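Local coordinates for sporozoite-specific SAG protein (Toxoplasma gondii, PDB 2WNK) that is a SAG2-related surface antigen of the sporozoite, probably displayed on the parasite membrane and possibly, as in its SRS relatives, involved in attachment to host cells, at residues A[151-156]-A[202-207]; A[171-176]-A[183-188]; A[214-219]-A[230-235]. One frame throughout, in Å; residues are numbered along the deposited sequence.

Interaction 1: residues A[151-156]-A[202-207]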
# COMPACT_ATOMS: atom_id res chain seq x y z
N ASN A 151 0.22 12.77 25.48
CA ASN A 151 0.54 11.33 25.32
C ASN A 151 -0.42 10.62 24.40
O ASN A 151 -0.93 9.52 24.71
CB ASN A 151 0.50 10.68 26.70
CG ASN A 151 1.30 11.46 27.68
OD1 ASN A 151 2.49 11.69 27.46
ND2 ASN A 151 0.66 11.91 28.73
N SER A 152 -0.58 11.21 23.22
CA SER A 152 -1.50 10.64 22.24
C SER A 152 -1.01 10.81 20.81
O SER A 152 -0.03 11.53 20.56
CB SER A 152 -2.92 11.22 22.44
OG SER A 152 -3.01 12.56 21.90
N ASP A 153 -1.70 10.16 19.89
CA ASP A 153 -1.32 10.14 18.46
C ASP A 153 -2.49 10.26 17.54
O ASP A 153 -3.62 9.96 17.94
CB ASP A 153 -0.41 8.93 18.14
CG ASP A 153 -1.06 7.57 18.44
OD1 ASP A 153 -2.10 7.24 17.84
OD2 ASP A 153 -0.53 6.81 19.22
N THR A 154 -2.21 10.72 16.31
CA THR A 154 -3.21 10.74 15.24
C THR A 154 -2.46 10.34 13.97
O THR A 154 -1.26 10.54 13.84
CB THR A 154 -3.91 12.14 15.08
OG1 THR A 154 -5.07 12.01 14.25
CG2 THR A 154 -2.97 13.19 14.51
N SER A 155 -3.19 9.71 13.06
CA SER A 155 -2.58 9.04 11.87
C SER A 155 -3.26 9.56 10.60
O SER A 155 -4.48 9.82 10.60
CB SER A 155 -2.58 7.52 12.03
OG SER A 155 -1.72 7.23 13.17
N PHE A 156 -2.57 9.46 9.46
CA PHE A 156 -3.19 9.44 8.18
C PHE A 156 -2.37 8.74 7.15
O PHE A 156 -1.25 8.31 7.44
CB PHE A 156 -3.25 10.94 7.77
CG PHE A 156 -1.88 11.65 7.74
CD1 PHE A 156 -1.20 11.71 6.51
CD2 PHE A 156 -1.29 12.22 8.87
CE1 PHE A 156 0.04 12.34 6.43
CE2 PHE A 156 -0.01 12.84 8.82
CZ PHE A 156 0.65 12.90 7.59
N LEU A 202 1.25 5.11 5.47
CA LEU A 202 0.84 5.52 6.83
C LEU A 202 1.82 6.40 7.57
O LEU A 202 3.03 6.13 7.60
CB LEU A 202 0.52 4.26 7.65
CG LEU A 202 0.06 4.48 9.07
CD1 LEU A 202 -1.31 5.14 9.04
CD2 LEU A 202 -0.07 3.09 9.69
N ILE A 203 1.30 7.48 8.15
CA ILE A 203 2.07 8.35 9.01
C ILE A 203 1.36 8.47 10.36
O ILE A 203 0.17 8.69 10.44
CB ILE A 203 2.16 9.75 8.40
CG1 ILE A 203 2.95 9.69 7.06
CG2 ILE A 203 2.79 10.76 9.33
CD1 ILE A 203 4.46 9.42 7.30
N LYS A 204 2.12 8.35 11.42
CA LYS A 204 1.62 8.60 12.80
C LYS A 204 2.35 9.80 13.40
O LYS A 204 3.60 9.85 13.44
CB LYS A 204 1.87 7.37 13.71
CG LYS A 204 1.34 7.64 15.16
CD LYS A 204 1.63 6.46 16.12
CE LYS A 204 0.84 5.25 15.66
NZ LYS A 204 1.28 4.12 16.58
N LEU A 205 1.57 10.72 13.92
CA LEU A 205 2.11 11.89 14.62
C LEU A 205 1.82 11.66 16.11
O LEU A 205 0.65 11.45 16.48
CB LEU A 205 1.36 13.15 14.17
CG LEU A 205 1.81 14.34 15.05
CD1 LEU A 205 3.30 14.68 14.83
CD2 LEU A 205 0.91 15.53 14.79
N SER A 206 2.87 11.73 16.93
CA SER A 206 2.80 11.47 18.40
C SER A 206 3.20 12.70 19.19
O SER A 206 4.23 13.36 18.89
CB SER A 206 3.77 10.33 18.76
OG SER A 206 3.28 9.11 18.09
N VAL A 207 2.48 12.94 20.27
CA VAL A 207 2.82 13.99 21.18
C VAL A 207 2.98 13.43 22.58
O VAL A 207 2.30 12.53 22.95
CB VAL A 207 1.81 15.18 21.22
CG1 VAL A 207 1.53 15.73 19.85
CG2 VAL A 207 0.61 14.85 22.00

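Interaction 2: residues A[171-176]-A[183-188]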
# COMPACT_ATOMS: atom_id res chain seq x y z
N ALA A 171 11.72 15.15 10.97
CA ALA A 171 12.00 16.22 11.96
C ALA A 171 11.37 17.55 11.56
O ALA A 171 11.28 18.48 12.38
CB ALA A 171 13.49 16.40 12.13
N LYS A 172 10.92 17.66 10.32
CA LYS A 172 10.44 18.93 9.80
C LYS A 172 8.92 18.87 9.56
O LYS A 172 8.33 17.81 9.33
CB LYS A 172 11.16 19.26 8.48
CG LYS A 172 12.68 19.39 8.62
CD LYS A 172 13.12 20.60 9.46
CE LYS A 172 14.48 21.03 8.98
NZ LYS A 172 15.08 22.19 9.70
N VAL A 173 8.29 20.04 9.64
CA VAL A 173 6.85 20.15 9.47
C VAL A 173 6.54 21.47 8.78
O VAL A 173 7.39 22.34 8.76
CB VAL A 173 6.14 20.07 10.85
CG1 VAL A 173 6.33 21.31 11.70
CG2 VAL A 173 4.66 19.79 10.63
N LEU A 174 5.37 21.67 8.20
CA LEU A 174 5.06 22.94 7.60
C LEU A 174 4.05 23.67 8.50
O LEU A 174 3.31 23.03 9.28
CB LEU A 174 4.39 22.67 6.25
CG LEU A 174 5.41 22.06 5.32
CD1 LEU A 174 4.54 21.35 4.29
CD2 LEU A 174 6.40 23.10 4.71
N GLN A 175 4.06 25.00 8.47
CA GLN A 175 3.11 25.82 9.30
C GLN A 175 1.77 25.78 8.58
O GLN A 175 1.73 25.98 7.36
CB GLN A 175 3.69 27.18 9.65
CG GLN A 175 4.80 27.00 10.66
CD GLN A 175 5.48 28.28 11.00
OE1 GLN A 175 5.25 29.30 10.38
NE2 GLN A 175 6.37 28.22 11.99
N GLY A 176 0.65 25.63 9.29
CA GLY A 176 -0.66 26.13 8.81
C GLY A 176 -0.89 27.60 8.68
O GLY A 176 -0.19 28.32 9.29
N VAL A 183 9.53 24.18 9.14
CA VAL A 183 10.17 24.41 10.41
C VAL A 183 10.40 23.06 11.12
O VAL A 183 9.87 22.06 10.69
CB VAL A 183 9.39 25.39 11.32
CG1 VAL A 183 9.10 26.75 10.63
CG2 VAL A 183 8.10 24.76 11.80
N ASP A 184 11.25 23.04 12.15
CA ASP A 184 11.42 21.82 12.95
C ASP A 184 10.16 21.52 13.75
O ASP A 184 9.64 22.38 14.46
CB ASP A 184 12.59 22.01 13.93
CG ASP A 184 13.92 22.10 13.23
OD1 ASP A 184 14.30 21.11 12.59
OD2 ASP A 184 14.62 23.11 13.38
N LEU A 185 9.66 20.29 13.62
CA LEU A 185 8.52 19.83 14.39
C LEU A 185 8.58 20.26 15.86
O LEU A 185 7.64 20.85 16.39
CB LEU A 185 8.34 18.30 14.24
CG LEU A 185 7.22 17.68 15.10
CD1 LEU A 185 5.83 18.31 14.81
CD2 LEU A 185 7.19 16.15 14.97
N VAL A 186 9.71 19.99 16.52
CA VAL A 186 9.79 20.18 17.94
C VAL A 186 9.94 21.63 18.32
O VAL A 186 9.80 21.96 19.50
CB VAL A 186 10.90 19.35 18.63
CG1 VAL A 186 10.62 17.84 18.52
CG2 VAL A 186 12.27 19.71 18.11
N SER A 187 10.22 22.50 17.35
CA SER A 187 10.06 23.92 17.63
C SER A 187 8.61 24.33 17.86
O SER A 187 8.35 25.36 18.50
CB SER A 187 10.67 24.82 16.53
OG SER A 187 9.78 24.83 15.42
N LEU A 188 7.64 23.63 17.27
CA LEU A 188 6.26 24.00 17.55
C LEU A 188 5.66 23.17 18.69
O LEU A 188 4.87 23.68 19.52
CB LEU A 188 5.45 23.78 16.30
CG LEU A 188 5.98 24.46 15.03
CD1 LEU A 188 5.00 24.17 13.93
CD2 LEU A 188 5.94 25.92 15.27
O HOH W 1 11.81 18.19 15.15

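Interaction 3: residues A[214-219]-A[230-235]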
# COMPACT_ATOMS: atom_id res chain seq x y z
N GLN A 214 -1.72 26.84 21.48
CA GLN A 214 -2.24 25.99 20.38
C GLN A 214 -1.30 26.09 19.16
O GLN A 214 -0.79 27.18 18.86
CB GLN A 214 -3.67 26.38 19.97
CG GLN A 214 -4.20 25.51 18.82
CD GLN A 214 -5.51 26.04 18.21
OE1 GLN A 214 -5.54 26.48 17.06
NE2 GLN A 214 -6.58 25.98 18.96
N GLN A 215 -1.12 24.97 18.48
CA GLN A 215 -0.19 24.87 17.32
C GLN A 215 -0.94 24.23 16.17
O GLN A 215 -1.94 23.52 16.37
CB GLN A 215 1.08 24.04 17.67
CG GLN A 215 1.86 24.52 18.95
CD GLN A 215 2.57 25.89 18.83
OE1 GLN A 215 2.77 26.60 19.86
NE2 GLN A 215 3.04 26.21 17.65
N LYS A 216 -0.42 24.46 14.96
CA LYS A 216 -0.92 23.73 13.78
C LYS A 216 0.27 23.09 13.08
O LYS A 216 1.35 23.68 12.97
CB LYS A 216 -1.64 24.67 12.85
CG LYS A 216 -3.00 25.07 13.38
CD LYS A 216 -3.74 25.80 12.28
CE LYS A 216 -5.03 26.36 12.77
NZ LYS A 216 -5.56 27.35 11.74
N LEU A 217 0.11 21.83 12.68
CA LEU A 217 1.19 21.09 12.05
C LEU A 217 0.62 20.67 10.74
O LEU A 217 -0.41 20.03 10.70
CB LEU A 217 1.50 19.81 12.80
CG LEU A 217 2.37 19.78 14.06
CD1 LEU A 217 2.98 21.05 14.62
CD2 LEU A 217 2.02 18.77 15.12
N CYS A 218 1.30 21.04 9.66
CA CYS A 218 0.77 20.69 8.35
C CYS A 218 1.76 19.78 7.60
O CYS A 218 2.98 19.99 7.58
CB CYS A 218 0.60 21.97 7.53
SG CYS A 218 -0.30 21.50 6.02
N TYR A 219 1.24 18.79 6.91
CA TYR A 219 2.00 17.91 6.01
C TYR A 219 1.31 17.87 4.65
O TYR A 219 0.12 18.01 4.55
CB TYR A 219 2.02 16.49 6.60
CG TYR A 219 2.69 16.38 7.93
CD1 TYR A 219 4.05 16.23 8.00
CD2 TYR A 219 1.96 16.43 9.13
CE1 TYR A 219 4.70 16.20 9.20
CE2 TYR A 219 2.61 16.39 10.36
CZ TYR A 219 3.96 16.24 10.37
OH TYR A 219 4.56 16.19 11.59
N LYS A 230 -3.42 18.22 1.55
CA LYS A 230 -2.86 18.82 2.77
C LYS A 230 -3.48 18.12 3.98
O LYS A 230 -4.66 17.91 4.07
CB LYS A 230 -3.26 20.30 2.78
CG LYS A 230 -2.47 21.14 1.75
CD LYS A 230 -2.89 22.62 1.83
CE LYS A 230 -2.35 23.41 0.61
NZ LYS A 230 -3.10 24.69 0.36
N VAL A 231 -2.66 17.87 4.99
CA VAL A 231 -3.14 17.31 6.25
C VAL A 231 -2.77 18.33 7.32
O VAL A 231 -1.60 18.62 7.62
CB VAL A 231 -2.46 15.94 6.56
CG1 VAL A 231 -3.05 15.34 7.82
CG2 VAL A 231 -2.70 15.00 5.34
N LEU A 232 -3.80 18.87 7.94
CA LEU A 232 -3.59 19.96 8.90
C LEU A 232 -4.02 19.45 10.27
O LEU A 232 -5.19 19.16 10.49
CB LEU A 232 -4.45 21.15 8.44
CG LEU A 232 -4.27 22.51 9.07
CD1 LEU A 232 -2.79 22.99 9.03
CD2 LEU A 232 -5.16 23.51 8.33
N VAL A 233 -3.06 19.41 11.19
CA VAL A 233 -3.33 18.92 12.54
C VAL A 233 -3.33 20.09 13.51
O VAL A 233 -2.31 20.75 13.72
CB VAL A 233 -2.29 17.95 12.98
CG1 VAL A 233 -2.70 17.26 14.29
CG2 VAL A 233 -1.96 16.95 11.89
N THR A 234 -4.45 20.28 14.21
CA THR A 234 -4.51 21.27 15.27
C THR A 234 -4.15 20.61 16.60
O THR A 234 -4.74 19.58 16.96
CB THR A 234 -5.88 21.95 15.35
OG1 THR A 234 -6.15 22.60 14.09
CG2 THR A 234 -5.91 22.97 16.50
N VAL A 235 -3.16 21.17 17.31
CA VAL A 235 -2.71 20.58 18.56
C VAL A 235 -3.12 21.50 19.71
O VAL A 235 -2.75 22.68 19.75
CB VAL A 235 -1.18 20.42 18.62
CG1 VAL A 235 -0.74 19.78 19.94
CG2 VAL A 235 -0.67 19.54 17.47

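Interaction 1: residues A[151-156]-A[202-207]
Phe156 and Ile203 lie side by side and point the same way, with the isoleucine set over one face of the ring. Ile203 CB sits 3.8 Å from the centroid of the Phe156 ring and 20° off its normal, which meets the criterion for a CH-pi contact. The methyl Ile203 CG2 lies farther toward the rim, 3.5 Å from Phe156 CZ. With chi1 at 57°, Phe156 CG lies between the backbone N and the carbonyl carbon, and the ring beyond it rests against Ile203.

A second, more exposed contact occupies the other face of the sheet, where Asp153 and Lys204 cross obliquely. Lys204 CG meets Asp153 CB at 3.7 Å, while Ser155 OG lies 3.6 Å from Lys204 CB. Farther out, Lys204 CD lies 3.7 Å from Asp153 CG. The terminal NZ of Lys204 stays 4.2 Å from Asp153 OD2, beyond a salt bridge, so any attraction acts at longer range.

Between these two faces runs an antiparallel ladder. Thr154 with Leu205, and Phe156 with Ile203, are hydrogen-bonded pairs; Leu205 N reaches Thr154 O at 2.8 Å. Where the ladder starts, Asn151 and Ser152 both face Val207, fitting a G1 beta bulge, though the bond from Ser152 N to Val207 O is weak. The two strands are central in one sheet of the beta sandwich of an SRS domain: 135-136 runs parallel beside 152-158, and 193-194 antiparallel beside 202-207.

Thr154, Phe156, Leu205 and Val207 turn inward to the opposing sheet, formed there by strands 142-147, 215-222 and 228-235. Ser152 OG is taken up by a hydrogen bond with Ala149 O, just before the strand, and Lys204 N is hydrogen-bonded to Ser195 OG, just past the outer strand 193-194.

Interaction 2: residues A[171-176]-A[183-188]
Val173 and Val183 form the antiparallel hydrogen-bonded pair of a short beta hairpin, each N donating to the other's O at 2.8 Å. Past this pair the second segment turns into a weakly bonded helix, yet Leu185 N still reaches back to Ala171 O at 2.7 Å. A water donates to the same Ala171 O and accepts from Val186 N. Within the turn, Asp184 O takes both Ser187 N and Ser187 OG.

The charged contact is a salt bridge: Lys172 and Asp184 run side by side, and NZ of Lys172 meets OD1 of Asp184 at 3.2 Å, approaching from 53° above the carboxylate plane.

Among the apolar contacts, Val173 CG1 reaches Val183 CG2 and Leu188 CD1, each at 3.9 Å. Separate from these is a van der Waals contact of amide with methyl: Gln175 crosses Val183 at about a right angle, its NE2 lying 3.4 Å from Val183 CG1.

Ala171 O therefore has two donors, one from the backbone and one from water, which tie the hairpin to the short helical turn 185-188. Backbone bonds and the packing of buried Val173 and Leu185 hold the inner side, while the salt bridge probably contributes electrostatic attraction at the outer one.

Interaction 3: residues A[214-219]-A[230-235]
Gln214 reaches across to Thr234 and Val235 at the end of the ladder where strand 215-222 begins and 228-235 finishes. Its CB lies 3.8 Å from Val235 O, and its CG comes closer to that carbonyl oxygen, at 3.3 Å. With CG anti to the backbone N (chi1 179°) and the chain extended beyond it, Gln214 passes Thr234 at a slant. CD of Gln214 then sits 3.5 Å from the Thr234 CG2 methyl. At the tip, Gln214 OE1 is 3.6 Å and NE2 3.9 Å from that same Thr234 CG2, so the amide makes a van der Waals contact with this methyl.

Beyond this, the strands form a regular antiparallel ladder, their short axes at 161°. Gln215 with Val235, Leu217 with Val233 and Tyr219 with Val231 are hydrogen-bonded pairs, six backbone bonds in all; Val235 N meets Gln215 O at 2.8 Å in a straight line (180° at the hydrogen). Leu217 CB faces Val233 CB at 4.2 Å on one face. On the other, Cys218 CB packs on Leu232 CD1 at 3.8 Å, and the aliphatic chain of Lys216 runs alongside Thr234.

This is a beta hairpin of an SRS domain, and two links to the 176-182 region extend from its first strand: the disulfide of Cys218 with Cys179, and the salt bridge of Lys216 NZ with Asp177.

Strand 142-147 lies beside 228-235 in parallel, bonded through Leu232 to Leu143 and Leu145, and 164-166 flanks 215-222 on the other edge. The face bearing Leu217, Tyr219 and Val233 turns to the opposing sheet, where Val233 packs on Leu205 of strand 202-207, while Leu185 and Leu188 of the helical turn 185-188 also press on Leu217.

In the fold
Interactions 1 and 3 are the central strand pairs of two facing sheets, their centres about 12 Å apart. Phe156 CD2 meets Val231 CG1 at 3.7 Å and Phe156 CZ meets Tyr219 CB at 4.0 Å, which places both pairs in one sandwich core. Interaction 2, centred about 9 Å from interaction 3, is a small hairpin beside strand 215-222. A probable hydrogen bond joins them, Leu174 O to Cys218 N at 2.9 Å, and Val173 CG2 lies 3.6 Å from Tyr219 CZ. Interaction 2 reaches interaction 1 more lightly, through Leu185 CD2 and Leu205 CD1 at 4.2 Å. Leu205, Tyr219 and Leu185 thus connect all three contacts within one SRS domain.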